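Local coordinates for Cys-Gly metallodipeptidase DUG1 (Saccharomyces cerevisiae, PDB 4G1P), which hydrolyses the dipeptide Cys-Gly as a zinc- or manganese-dependent homodimeric M20A peptidase and serves as catalytic component of the glutathione-degrading DUG complex, at residues V8-D13 against M465-A470; F159-L163 against L472-S476; G214-C218 against E419-I423; T349-S355 against D386-V391. The contacts are given in a common frame with arbitrary orientation. Residues are numbered along the deposited sequence.

Contact 1: residues V8-D13 against M465-A470; sequences VFQKID and MKTMAA
Two alpha helices pack side by side and nearly antiparallel on the outer layer of the M20 catalytic alpha/beta domain: residues 8-13, from the N-terminal helix, against 465-470, from the last helix of the chain. Their axes approach to 9.9 Å with N-to-C directions 152° apart. Set Phe9 opposite Lys466 (CA-CA 5.8 Å) and Val8 opposite Ala469 (7.6 Å). Val8 points toward the partner, CG1 lying 4.1 Å from Ala469 CB. Phe9 leaves sideways with chi1 m; its ring slides under Lys466, whose CB sits over the face 3.9 Å from the centroid, a CH-pi contact, while Ala469 and Ala470 meet the ring edge. One turn on, Ile12 (m, t) fills the space between the helices, CD1 3.7 Å from Lys466 CG and CG2 4.2 Å from Met465 CB; it also touches Ala151 of helix 135-154. The extended Lys466 side chain then runs across to Asp13 at the exposed margin, closing the contact with a salt bridge, NZ to Asp13 OD1 at 3.1 Å.

Contact 2: residues F159-L163 against L472-S476; sequences FPVNL and LQYYS
The Leu472 side chain is the main bump here, in the alpha/beta packing of the M20 catalytic domain where the C-terminal helix covers the start of central strand 162-168. Residues 472-476 are helical; opposite them the chain bends at Pro160 (phi/psi -78/-15) and runs on into strand 162-168. Pro160 and Gln473 come closest, CA to CA 5.4 Å. Leu472 (m, t) drops into a hollow walled by Phe159, Pro160, Val161 and Leu163: its CD1 is 3.7 Å from Phe159 CZ, its CB 3.9 Å from Pro160 CG, and its CD2 4.0 Å from Val161 CG2 and 4.5 Å from Leu163 CD1. Phe159 starts away from the helix, but chi1 t swings its ring back to close the far wall, where Phe152 and Phe88 meet it edge-to-face. In return the Pro160 ring presses on the helix between Leu472 and Gln473, whose NE2 is hydrogen-bonded to Glu477 OE2. No hydrogen bond crosses; Ser476 fits against the proline backbone, its CB 3.3 Å from Pro160 O.

Contact 3: residues G214-C218 against E419-I423; sequences GLRGC and EGGSI. With CYS (cysteine), chain E.
A single parallel beta bridge, Leu215 with Glu419 (CA-CA 4.8 Å), gives way to a glycine turn that carries a substrate-pocket residue. It lies where strand 210-226 of the M20 lid domain meets the end of strand 415-419. Glu419 N donates to Gly214 O (2.6 Å) and Arg216 N to Glu419 O (3.3 Å); a weak second bond joins Arg216 N to Gly421 O. Beyond the bridge the chain turns at Gly420 (phi/psi -73/-31), and Glu419 OE1 folds back to accept from Gly421 N at 2.7 Å. A CB on Gly421 would clash with that carboxylate. Leu215 (m, t) packs under the turn, CD2 3.6 Å from Glu419 CB and CD1 3.8 Å from Ile423 CB. Arg216 CD lies 3.0 Å from Gly420 O, while its NH2 is hydrogen-bonded both to Tyr316 O and to Gly238 O of the second subunit. The contact contributes Ser422 and Cys218 to the bound cysteine's pocket; Ser422 also touches the bound glycine. Ser422 (chi1 m) is held by OG donating to Arg216 O at 2.6 Å; Ser422 N is 3.6 Å from the O of the bound cysteine, and Cys218 SG lies 3.7 Å from the SG of the bound cysteine.

Contact 4: residues T349-S355 against D386-V391; sequences TVPDMDS and DGAYWV
Tyr389 buries the most surface here, in the M20 lid domain, where the loop joining strand 340-349 to helix 355-371 folds over strand 378-391. Residues 350-354 form the irregular loop; 386-387 and 390-391 are strand, with a break at 388-389 that turns Tyr389 toward the loop. Register sets Val350 near Tyr389 (CA-CA 5.8 Å) and Ser355 near Asp386 (7.4 Å). With chi1 p and chi2 79°, the tyrosine ring enters the bend of the loop. Val350 O and Pro351 CA lie over one face; Thr349 OG1 and Met353 O, the latter 3.1 Å from Tyr389 CE2, sit at its edge. Pro351, next in buried area, covers the ring: its CD is 4.2 Å from the centroid in a CH-pi contact, its CB 3.7 Å from Tyr389 CE1, and its CG reaches Val391 CG2 at 4.0 Å. A cis peptide follows it, before Asp352, and Met353 N closes the bend on Val350 O at 2.8 Å. Thr349 (chi1 p) points toward the strand, OG1 3.6 Å from Tyr389 CD2. At the other end Asp354 is the N-cap of helix 355-371, its OD2 accepting from Lys357 N, and Ser355 OG donates to Asp386 OD2 at 2.8 Å. One water spans the exposed side, 3.0 Å from both Asp352 OD1 and Tyr389 OH.

In the fold
The four contacts form two groups. Contacts 1 and 2, centres 13 Å apart, use successive parts of helix 458-477 in the catalytic domain: one sets it against the N-terminal helix, the other against the entry to strand 162-168, and their segments alternate along the chain. Contacts 3 and 4, centres 8 Å apart, share the lid sheet and touch directly, Leu215 N to Trp390 O at 2.7 Å and Gly217 N to Thr349 O at 2.9 Å. Contact 4 falls between the two segments of contact 3, and both fall between those of contacts 1 and 2, their centres about 27 to 35 Å from those of contacts 1 and 2. The chain thus leaves the catalytic domain, builds the lid beside the substrate pocket, and returns.

Contact 1: residues V8-D13 against M465-A470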
loop_
_atom_site.group_PDB
_atom_site.type_symbol
_atom_site.label_atom_id
_atom_site.label_comp_id
_atom_site.label_asym_id
_atom_site.label_seq_id
_atom_site.Cartn_x
_atom_site.Cartn_y
_atom_site.Cartn_z
ATOM N N VAL A 8 -9.907 31.017 -38.459
ATOM C CA VAL A 8 -9.868 29.848 -37.587
ATOM C C VAL A 8 -9.404 30.211 -36.169
ATOM O O VAL A 8 -10.002 29.781 -35.189
ATOM C CB VAL A 8 -8.990 28.713 -38.190
ATOM C CG1 VAL A 8 -9.082 27.449 -37.345
ATOM C CG2 VAL A 8 -9.441 28.392 -39.588
ATOM N N PHE A 9 -8.358 31.020 -36.062
ATOM C CA PHE A 9 -7.889 31.459 -34.752
ATOM C C PHE A 9 -8.962 32.227 -33.973
ATOM O O PHE A 9 -9.058 32.111 -32.749
ATOM C CB PHE A 9 -6.635 32.320 -34.883
ATOM C CG PHE A 9 -5.405 31.546 -35.203
ATOM C CD1 PHE A 9 -5.472 30.186 -35.481
ATOM C CD2 PHE A 9 -4.176 32.161 -35.200
ATOM C CE1 PHE A 9 -4.331 29.458 -35.778
ATOM C CE2 PHE A 9 -3.034 31.439 -35.482
ATOM C CZ PHE A 9 -3.111 30.086 -35.775
ATOM N N GLN A 10 -9.764 33.009 -34.685
ATOM C CA GLN A 10 -10.822 33.782 -34.064
ATOM C C GLN A 10 -11.959 32.890 -33.574
ATOM O O GLN A 10 -12.550 33.123 -32.508
ATOM C CB GLN A 10 -11.363 34.807 -35.043
ATOM C CG GLN A 10 -10.474 36.005 -35.219
ATOM C CD GLN A 10 -11.007 36.941 -36.287
ATOM O OE1 GLN A 10 -12.129 36.758 -36.772
ATOM N NE2 GLN A 10 -10.214 37.956 -36.652
ATOM N N LYS A 11 -12.279 31.875 -34.361
ATOM C CA LYS A 11 -13.360 30.995 -33.974
ATOM C C LYS A 11 -12.934 30.155 -32.785
ATOM O O LYS A 11 -13.759 29.755 -31.977
ATOM C CB LYS A 11 -13.801 30.124 -35.143
ATOM C CG LYS A 11 -14.818 30.815 -36.033
ATOM C CD LYS A 11 -15.964 31.387 -35.213
ATOM C CE LYS A 11 -16.776 32.412 -36.002
ATOM N NZ LYS A 11 -18.083 32.713 -35.340
ATOM N N ILE A 12 -11.635 29.901 -32.676
ATOM C CA ILE A 12 -11.116 29.112 -31.573
ATOM C C ILE A 12 -11.323 29.868 -30.262
ATOM O O ILE A 12 -11.665 29.278 -29.239
ATOM C CB ILE A 12 -9.639 28.765 -31.776
ATOM C CG1 ILE A 12 -9.503 27.662 -32.825
ATOM C CG2 ILE A 12 -9.009 28.331 -30.469
ATOM C CD1 ILE A 12 -8.070 27.290 -33.158
ATOM N N ASP A 13 -11.136 31.182 -30.313
ATOM C CA ASP A 13 -11.426 32.036 -29.174
ATOM C C ASP A 13 -12.925 32.070 -28.862
ATOM O O ASP A 13 -13.325 31.931 -27.708
ATOM C CB ASP A 13 -10.901 33.447 -29.421
ATOM C CG ASP A 13 -9.391 33.534 -29.329
ATOM O OD1 ASP A 13 -8.774 32.638 -28.709
ATOM O OD2 ASP A 13 -8.821 34.513 -29.861
ATOM N N MET A 465 -4.297 24.678 -29.525
ATOM C CA MET A 465 -5.324 24.424 -30.526
ATOM C C MET A 465 -5.007 25.184 -31.799
ATOM O O MET A 465 -5.048 24.627 -32.905
ATOM C CB MET A 465 -6.700 24.821 -30.006
ATOM C CG MET A 465 -7.402 23.706 -29.245
ATOM S SD MET A 465 -9.062 24.158 -28.692
ATOM C CE MET A 465 -8.673 25.303 -27.363
ATOM N N LYS A 466 -4.686 26.463 -31.627
ATOM C CA LYS A 466 -4.297 27.312 -32.731
ATOM C C LYS A 466 -3.041 26.746 -33.365
ATOM O O LYS A 466 -2.898 26.789 -34.583
ATOM C CB LYS A 466 -4.076 28.743 -32.244
ATOM C CG LYS A 466 -5.350 29.398 -31.718
ATOM C CD LYS A 466 -5.088 30.763 -31.112
ATOM C CE LYS A 466 -6.390 31.510 -30.820
ATOM N NZ LYS A 466 -6.163 32.883 -30.296
ATOM N N THR A 467 -2.144 26.187 -32.554
ATOM C CA THR A 467 -0.932 25.598 -33.112
ATOM C C THR A 467 -1.259 24.333 -33.910
ATOM O O THR A 467 -0.688 24.082 -34.979
ATOM C CB THR A 467 0.144 25.313 -32.037
ATOM O OG1 THR A 467 0.581 26.546 -31.463
ATOM C CG2 THR A 467 1.358 24.619 -32.649
ATOM N N MET A 468 -2.195 23.547 -33.405
ATOM C CA MET A 468 -2.647 22.384 -34.145
ATOM C C MET A 468 -3.296 22.809 -35.467
ATOM O O MET A 468 -3.115 22.163 -36.501
ATOM C CB MET A 468 -3.647 21.573 -33.314
ATOM C CG MET A 468 -3.086 20.856 -32.100
ATOM S SD MET A 468 -4.484 20.142 -31.197
ATOM C CE MET A 468 -3.713 18.941 -30.106
ATOM N N ALA A 469 -4.065 23.888 -35.437
ATOM C CA ALA A 469 -4.717 24.358 -36.652
ATOM C C ALA A 469 -3.704 24.806 -37.713
ATOM O O ALA A 469 -3.814 24.456 -38.887
ATOM C CB ALA A 469 -5.672 25.488 -36.325
ATOM N N ALA A 470 -2.711 25.583 -37.307
ATOM C CA ALA A 470 -1.759 26.095 -38.277
ATOM C C ALA A 470 -0.893 24.962 -38.800
ATOM O O ALA A 470 -0.567 24.910 -39.990
ATOM C CB ALA A 470 -0.909 27.194 -37.684
#

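Contact 2: residues F159-L163 against L472-S476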
loop_
_atom_site.group_PDB
_atom_site.type_symbol
_atom_site.label_atom_id
_atom_site.label_comp_id
_atom_site.label_asym_id
_atom_site.label_seq_id
_atom_site.Cartn_x
_atom_site.Cartn_y
_atom_site.Cartn_z
ATOM N N PHE A 159 -11.131 22.770 -44.435
ATOM C CA PHE A 159 -10.248 21.934 -43.624
ATOM C C PHE A 159 -9.106 21.411 -44.498
ATOM O O PHE A 159 -9.344 20.846 -45.557
ATOM C CB PHE A 159 -11.012 20.783 -42.963
ATOM C CG PHE A 159 -10.262 20.144 -41.817
ATOM C CD1 PHE A 159 -10.007 20.854 -40.659
ATOM C CD2 PHE A 159 -9.806 18.844 -41.907
ATOM C CE1 PHE A 159 -9.321 20.279 -39.622
ATOM C CE2 PHE A 159 -9.123 18.263 -40.867
ATOM C CZ PHE A 159 -8.873 18.981 -39.723
ATOM N N PRO A 160 -7.857 21.610 -44.060
ATOM C CA PRO A 160 -6.740 21.424 -44.989
ATOM C C PRO A 160 -6.330 19.976 -45.254
ATOM O O PRO A 160 -5.590 19.743 -46.211
ATOM C CB PRO A 160 -5.601 22.188 -44.312
ATOM C CG PRO A 160 -5.940 22.156 -42.867
ATOM C CD PRO A 160 -7.430 22.201 -42.781
ATOM N N VAL A 161 -6.767 19.018 -44.438
ATOM C CA VAL A 161 -6.367 17.632 -44.668
ATOM C C VAL A 161 -7.522 16.673 -44.425
ATOM O O VAL A 161 -8.584 17.087 -44.017
ATOM C CB VAL A 161 -5.177 17.190 -43.764
ATOM C CG1 VAL A 161 -3.971 18.130 -43.896
ATOM C CG2 VAL A 161 -5.628 17.061 -42.307
ATOM N N ASN A 162 -7.308 15.391 -44.695
ATOM C CA ASN A 162 -8.229 14.371 -44.233
ATOM C C ASN A 162 -7.746 13.879 -42.879
ATOM O O ASN A 162 -6.640 13.357 -42.770
ATOM C CB ASN A 162 -8.294 13.206 -45.209
ATOM C CG ASN A 162 -8.693 13.640 -46.609
ATOM O OD1 ASN A 162 -9.768 14.201 -46.825
ATOM N ND2 ASN A 162 -7.822 13.388 -47.565
ATOM N N LEU A 163 -8.565 14.063 -41.848
ATOM C CA LEU A 163 -8.184 13.664 -40.515
ATOM C C LEU A 163 -8.624 12.237 -40.248
ATOM O O LEU A 163 -9.695 11.824 -40.666
ATOM C CB LEU A 163 -8.786 14.603 -39.479
ATOM C CG LEU A 163 -8.012 14.522 -38.170
ATOM C CD1 LEU A 163 -6.593 15.062 -38.381
ATOM C CD2 LEU A 163 -8.739 15.271 -37.059
ATOM N N LEU A 472 -1.728 21.736 -39.222
ATOM C CA LEU A 472 -2.447 21.026 -40.282
ATOM C C LEU A 472 -2.464 21.846 -41.581
ATOM O O LEU A 472 -2.309 21.312 -42.674
ATOM C CB LEU A 472 -3.876 20.658 -39.856
ATOM C CG LEU A 472 -4.034 19.632 -38.722
ATOM C CD1 LEU A 472 -5.478 19.526 -38.268
ATOM C CD2 LEU A 472 -3.533 18.265 -39.141
ATOM N N GLN A 473 -2.647 23.151 -41.449
ATOM C CA GLN A 473 -2.697 24.016 -42.603
ATOM C C GLN A 473 -1.355 24.034 -43.329
ATOM O O GLN A 473 -1.293 23.826 -44.549
ATOM C CB GLN A 473 -3.090 25.432 -42.185
ATOM C CG GLN A 473 -3.161 26.405 -43.351
ATOM C CD GLN A 473 -4.148 25.961 -44.418
ATOM O OE1 GLN A 473 -5.310 25.693 -44.129
ATOM N NE2 GLN A 473 -3.684 25.877 -45.652
ATOM N N TYR A 474 -0.282 24.279 -42.584
ATOM C CA TYR A 474 1.030 24.379 -43.201
ATOM C C TYR A 474 1.474 23.051 -43.788
ATOM O O TYR A 474 2.039 23.007 -44.886
ATOM C CB TYR A 474 2.072 24.873 -42.218
ATOM C CG TYR A 474 1.934 26.326 -41.875
ATOM C CD1 TYR A 474 1.313 27.213 -42.747
ATOM C CD2 TYR A 474 2.411 26.814 -40.668
ATOM C CE1 TYR A 474 1.179 28.562 -42.420
ATOM C CE2 TYR A 474 2.287 28.146 -40.333
ATOM C CZ TYR A 474 1.674 29.016 -41.207
ATOM O OH TYR A 474 1.553 30.340 -40.846
ATOM N N TYR A 475 1.229 21.974 -43.053
ATOM C CA TYR A 475 1.575 20.661 -43.552
ATOM C C TYR A 475 0.900 20.427 -44.904
ATOM O O TYR A 475 1.543 19.959 -45.850
ATOM C CB TYR A 475 1.236 19.555 -42.545
ATOM C CG TYR A 475 1.557 18.187 -43.084
ATOM C CD1 TYR A 475 2.870 17.762 -43.204
ATOM C CD2 TYR A 475 0.551 17.338 -43.524
ATOM C CE1 TYR A 475 3.173 16.526 -43.720
ATOM C CE2 TYR A 475 0.848 16.093 -44.043
ATOM C CZ TYR A 475 2.160 15.698 -44.136
ATOM O OH TYR A 475 2.462 14.465 -44.645
ATOM N N SER A 476 -0.375 20.793 -45.011
ATOM C CA SER A 476 -1.106 20.637 -46.272
ATOM C C SER A 476 -0.462 21.421 -47.420
ATOM O O SER A 476 -0.652 21.083 -48.588
ATOM C CB SER A 476 -2.563 21.079 -46.124
ATOM O OG SER A 476 -2.664 22.491 -46.067
#

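Contact 3: residues G214-C218 against E419-I423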
loop_
_atom_site.group_PDB
_atom_site.type_symbol
_atom_site.label_atom_id
_atom_site.label_comp_id
_atom_site.label_asym_id
_atom_site.label_seq_id
_atom_site.Cartn_x
_atom_site.Cartn_y
_atom_site.Cartn_z
ATOM N N GLY A 214 11.924 12.728 -29.697
ATOM C CA GLY A 214 12.379 11.502 -29.046
ATOM C C GLY A 214 11.700 11.103 -27.741
ATOM O O GLY A 214 11.441 11.938 -26.875
ATOM N N LEU A 215 11.428 9.813 -27.588
ATOM C CA LEU A 215 10.837 9.299 -26.354
ATOM C C LEU A 215 11.659 8.166 -25.773
ATOM O O LEU A 215 12.179 7.326 -26.504
ATOM C CB LEU A 215 9.442 8.751 -26.625
ATOM C CG LEU A 215 8.352 9.733 -27.015
ATOM C CD1 LEU A 215 7.322 9.000 -27.820
ATOM C CD2 LEU A 215 7.737 10.313 -25.767
ATOM N N ARG A 216 11.754 8.118 -24.449
ATOM C CA ARG A 216 12.314 6.945 -23.805
ATOM C C ARG A 216 11.256 5.867 -23.784
ATOM O O ARG A 216 10.070 6.163 -23.715
ATOM C CB ARG A 216 12.654 7.243 -22.368
ATOM C CG ARG A 216 13.869 8.049 -22.118
ATOM C CD ARG A 216 13.639 8.664 -20.783
ATOM N NE ARG A 216 14.766 8.604 -19.884
ATOM C CZ ARG A 216 14.720 9.040 -18.633
ATOM N NH1 ARG A 216 13.595 9.541 -18.153
ATOM N NH2 ARG A 216 15.799 8.981 -17.867
ATOM N N GLY A 217 11.685 4.614 -23.814
ATOM C CA GLY A 217 10.767 3.518 -23.608
ATOM C C GLY A 217 10.590 3.254 -22.119
ATOM O O GLY A 217 11.115 3.974 -21.263
ATOM N N CYS A 218 9.840 2.212 -21.804
ATOM C CA CYS A 218 9.573 1.886 -20.417
ATOM C C CYS A 218 9.347 0.383 -20.219
ATOM O O CYS A 218 8.503 -0.230 -20.874
ATOM C CB CYS A 218 8.382 2.702 -19.884
ATOM S SG CYS A 218 8.120 2.526 -18.090
ATOM N N GLU A 419 11.967 13.497 -24.858
ATOM C CA GLU A 419 11.067 13.295 -23.730
ATOM C C GLU A 419 11.592 12.229 -22.784
ATOM O O GLU A 419 12.053 11.164 -23.220
ATOM C CB GLU A 419 9.689 12.854 -24.218
ATOM C CG GLU A 419 8.594 13.864 -24.009
ATOM C CD GLU A 419 8.352 14.192 -22.552
ATOM O OE1 GLU A 419 8.319 13.255 -21.724
ATOM O OE2 GLU A 419 8.189 15.397 -22.244
ATOM N N GLY A 420 11.502 12.520 -21.490
ATOM C CA GLY A 420 11.767 11.526 -20.466
ATOM C C GLY A 420 10.636 10.516 -20.396
ATOM O O GLY A 420 10.843 9.345 -20.079
ATOM N N GLY A 421 9.428 10.975 -20.706
ATOM C CA GLY A 421 8.259 10.120 -20.681
ATOM C C GLY A 421 8.208 9.193 -21.876
ATOM O O GLY A 421 9.142 9.165 -22.681
ATOM N N SER A 422 7.106 8.454 -21.998
ATOM C CA SER A 422 6.964 7.427 -23.014
ATOM C C SER A 422 5.599 7.440 -23.667
ATOM O O SER A 422 4.589 7.699 -23.024
ATOM C CB SER A 422 7.175 6.065 -22.389
ATOM O OG SER A 422 8.399 6.059 -21.703
ATOM N N ILE A 423 5.570 7.155 -24.959
ATOM C CA ILE A 423 4.314 6.908 -25.637
ATOM C C ILE A 423 4.509 5.657 -26.455
ATOM O O ILE A 423 4.805 5.720 -27.621
ATOM C CB ILE A 423 3.915 8.056 -26.543
ATOM C CG1 ILE A 423 3.929 9.377 -25.768
ATOM C CG2 ILE A 423 2.552 7.787 -27.132
ATOM C CD1 ILE A 423 3.825 10.622 -26.642
HETATM N N CYS E . 2.506 6.557 -18.566
HETATM C CA CYS E . 3.523 5.560 -18.296
HETATM C C CYS E . 4.899 6.229 -18.342
HETATM O O CYS E . 5.260 6.870 -19.329
HETATM C CB CYS E . 3.417 4.394 -19.281
HETATM S SG CYS E . 4.579 3.094 -19.002
#

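Contact 4: residues T349-S355 against D386-V391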
loop_
_atom_site.group_PDB
_atom_site.type_symbol
_atom_site.label_atom_id
_atom_site.label_comp_id
_atom_site.label_asym_id
_atom_site.label_seq_id
_atom_site.Cartn_x
_atom_site.Cartn_y
_atom_site.Cartn_z
ATOM N N THR A 349 13.945 3.164 -20.983
ATOM C CA THR A 349 14.931 2.712 -21.955
ATOM C C THR A 349 15.308 3.783 -22.979
ATOM O O THR A 349 14.517 4.659 -23.314
ATOM C CB THR A 349 14.456 1.455 -22.674
ATOM O OG1 THR A 349 13.338 1.782 -23.493
ATOM C CG2 THR A 349 14.027 0.400 -21.662
ATOM N N VAL A 350 16.541 3.700 -23.457
ATOM C CA VAL A 350 17.062 4.611 -24.456
ATOM C C VAL A 350 17.716 3.768 -25.530
ATOM O O VAL A 350 17.892 2.562 -25.347
ATOM C CB VAL A 350 18.124 5.515 -23.845
ATOM C CG1 VAL A 350 17.521 6.370 -22.729
ATOM C CG2 VAL A 350 19.279 4.678 -23.335
ATOM N N PRO A 351 18.075 4.380 -26.670
ATOM C CA PRO A 351 18.901 3.588 -27.586
ATOM C C PRO A 351 20.295 3.351 -26.978
ATOM O O PRO A 351 20.830 4.227 -26.295
ATOM C CB PRO A 351 18.980 4.474 -28.826
ATOM C CG PRO A 351 18.735 5.863 -28.313
ATOM C CD PRO A 351 17.737 5.701 -27.231
ATOM N N ASP A 352 20.863 2.172 -27.201
ATOM C CA ASP A 352 20.223 1.142 -28.006
ATOM C C ASP A 352 19.838 -0.058 -27.153
ATOM O O ASP A 352 20.279 -1.167 -27.429
ATOM C CB ASP A 352 21.173 0.669 -29.114
ATOM C CG ASP A 352 21.944 1.816 -29.765
ATOM O OD1 ASP A 352 21.311 2.797 -30.219
ATOM O OD2 ASP A 352 23.192 1.737 -29.808
ATOM N N MET A 353 19.017 0.151 -26.127
ATOM C CA MET A 353 18.647 -0.940 -25.220
ATOM C C MET A 353 17.610 -1.887 -25.831
ATOM O O MET A 353 16.550 -1.450 -26.266
ATOM C CB MET A 353 18.136 -0.369 -23.897
ATOM C CG MET A 353 19.184 0.410 -23.146
ATOM S SD MET A 353 18.525 1.415 -21.806
ATOM C CE MET A 353 17.821 0.136 -20.758
ATOM N N ASP A 354 17.919 -3.180 -25.880
ATOM C CA ASP A 354 16.954 -4.171 -26.354
ATOM C C ASP A 354 16.044 -4.612 -25.207
ATOM O O ASP A 354 16.527 -4.931 -24.117
ATOM C CB ASP A 354 17.672 -5.385 -26.961
ATOM C CG ASP A 354 16.705 -6.486 -27.400
ATOM O OD1 ASP A 354 15.700 -6.189 -28.079
ATOM O OD2 ASP A 354 16.943 -7.660 -27.050
ATOM N N SER A 355 14.737 -4.632 -25.456
ATOM C CA SER A 355 13.755 -4.965 -24.430
ATOM C C SER A 355 14.057 -6.324 -23.808
ATOM O O SER A 355 14.286 -6.430 -22.593
ATOM C CB SER A 355 12.338 -4.949 -25.014
ATOM O OG SER A 355 11.350 -5.134 -24.008
ATOM N N ASP A 386 5.986 -3.526 -21.460
ATOM C CA ASP A 386 7.106 -2.847 -22.099
ATOM C C ASP A 386 6.615 -1.943 -23.221
ATOM O O ASP A 386 5.587 -2.210 -23.841
ATOM C CB ASP A 386 8.178 -3.841 -22.580
ATOM C CG ASP A 386 7.692 -4.768 -23.700
ATOM O OD1 ASP A 386 6.497 -4.754 -24.080
ATOM O OD2 ASP A 386 8.538 -5.534 -24.206
ATOM N N GLY A 387 7.344 -0.860 -23.451
ATOM C CA GLY A 387 7.015 0.097 -24.492
ATOM C C GLY A 387 8.322 0.612 -25.057
ATOM O O GLY A 387 9.252 0.886 -24.297
ATOM N N ALA A 388 8.403 0.738 -26.381
ATOM C CA ALA A 388 9.673 1.019 -27.042
ATOM C C ALA A 388 10.085 2.466 -26.923
ATOM O O ALA A 388 9.242 3.346 -26.804
ATOM C CB ALA A 388 9.608 0.632 -28.485
ATOM N N TYR A 389 11.389 2.708 -26.946
ATOM C CA TYR A 389 11.888 4.065 -27.098
ATOM C C TYR A 389 11.764 4.485 -28.560
ATOM O O TYR A 389 11.528 3.651 -29.438
ATOM C CB TYR A 389 13.334 4.171 -26.622
ATOM C CG TYR A 389 14.314 3.272 -27.340
ATOM C CD1 TYR A 389 14.811 3.612 -28.597
ATOM C CD2 TYR A 389 14.771 2.104 -26.753
ATOM C CE1 TYR A 389 15.708 2.812 -29.250
ATOM C CE2 TYR A 389 15.678 1.291 -27.401
ATOM C CZ TYR A 389 16.140 1.654 -28.648
ATOM O OH TYR A 389 17.037 0.854 -29.304
ATOM N N TRP A 390 11.927 5.771 -28.833
ATOM C CA TRP A 390 11.748 6.254 -30.189
ATOM C C TRP A 390 12.597 7.485 -30.394
ATOM O O TRP A 390 12.630 8.370 -29.544
ATOM C CB TRP A 390 10.275 6.563 -30.445
ATOM C CG TRP A 390 9.978 7.275 -31.737
ATOM C CD1 TRP A 390 9.887 6.716 -32.985
ATOM C CD2 TRP A 390 9.692 8.673 -31.906
ATOM N NE1 TRP A 390 9.575 7.682 -33.921
ATOM C CE2 TRP A 390 9.452 8.889 -33.287
ATOM C CE3 TRP A 390 9.623 9.762 -31.029
ATOM C CZ2 TRP A 390 9.143 10.151 -33.807
ATOM C CZ3 TRP A 390 9.325 11.010 -31.543
ATOM C CH2 TRP A 390 9.087 11.197 -32.926
ATOM N N VAL A 391 13.320 7.524 -31.505
ATOM C CA VAL A 391 14.118 8.687 -31.825
ATOM C C VAL A 391 13.921 8.980 -33.299
ATOM O O VAL A 391 13.942 8.078 -34.135
ATOM C CB VAL A 391 15.630 8.486 -31.563
ATOM C CG1 VAL A 391 16.332 9.823 -31.535
ATOM C CG2 VAL A 391 15.881 7.772 -30.268
HETATM O O HOH W 1 18.772 1.778 -31.515
#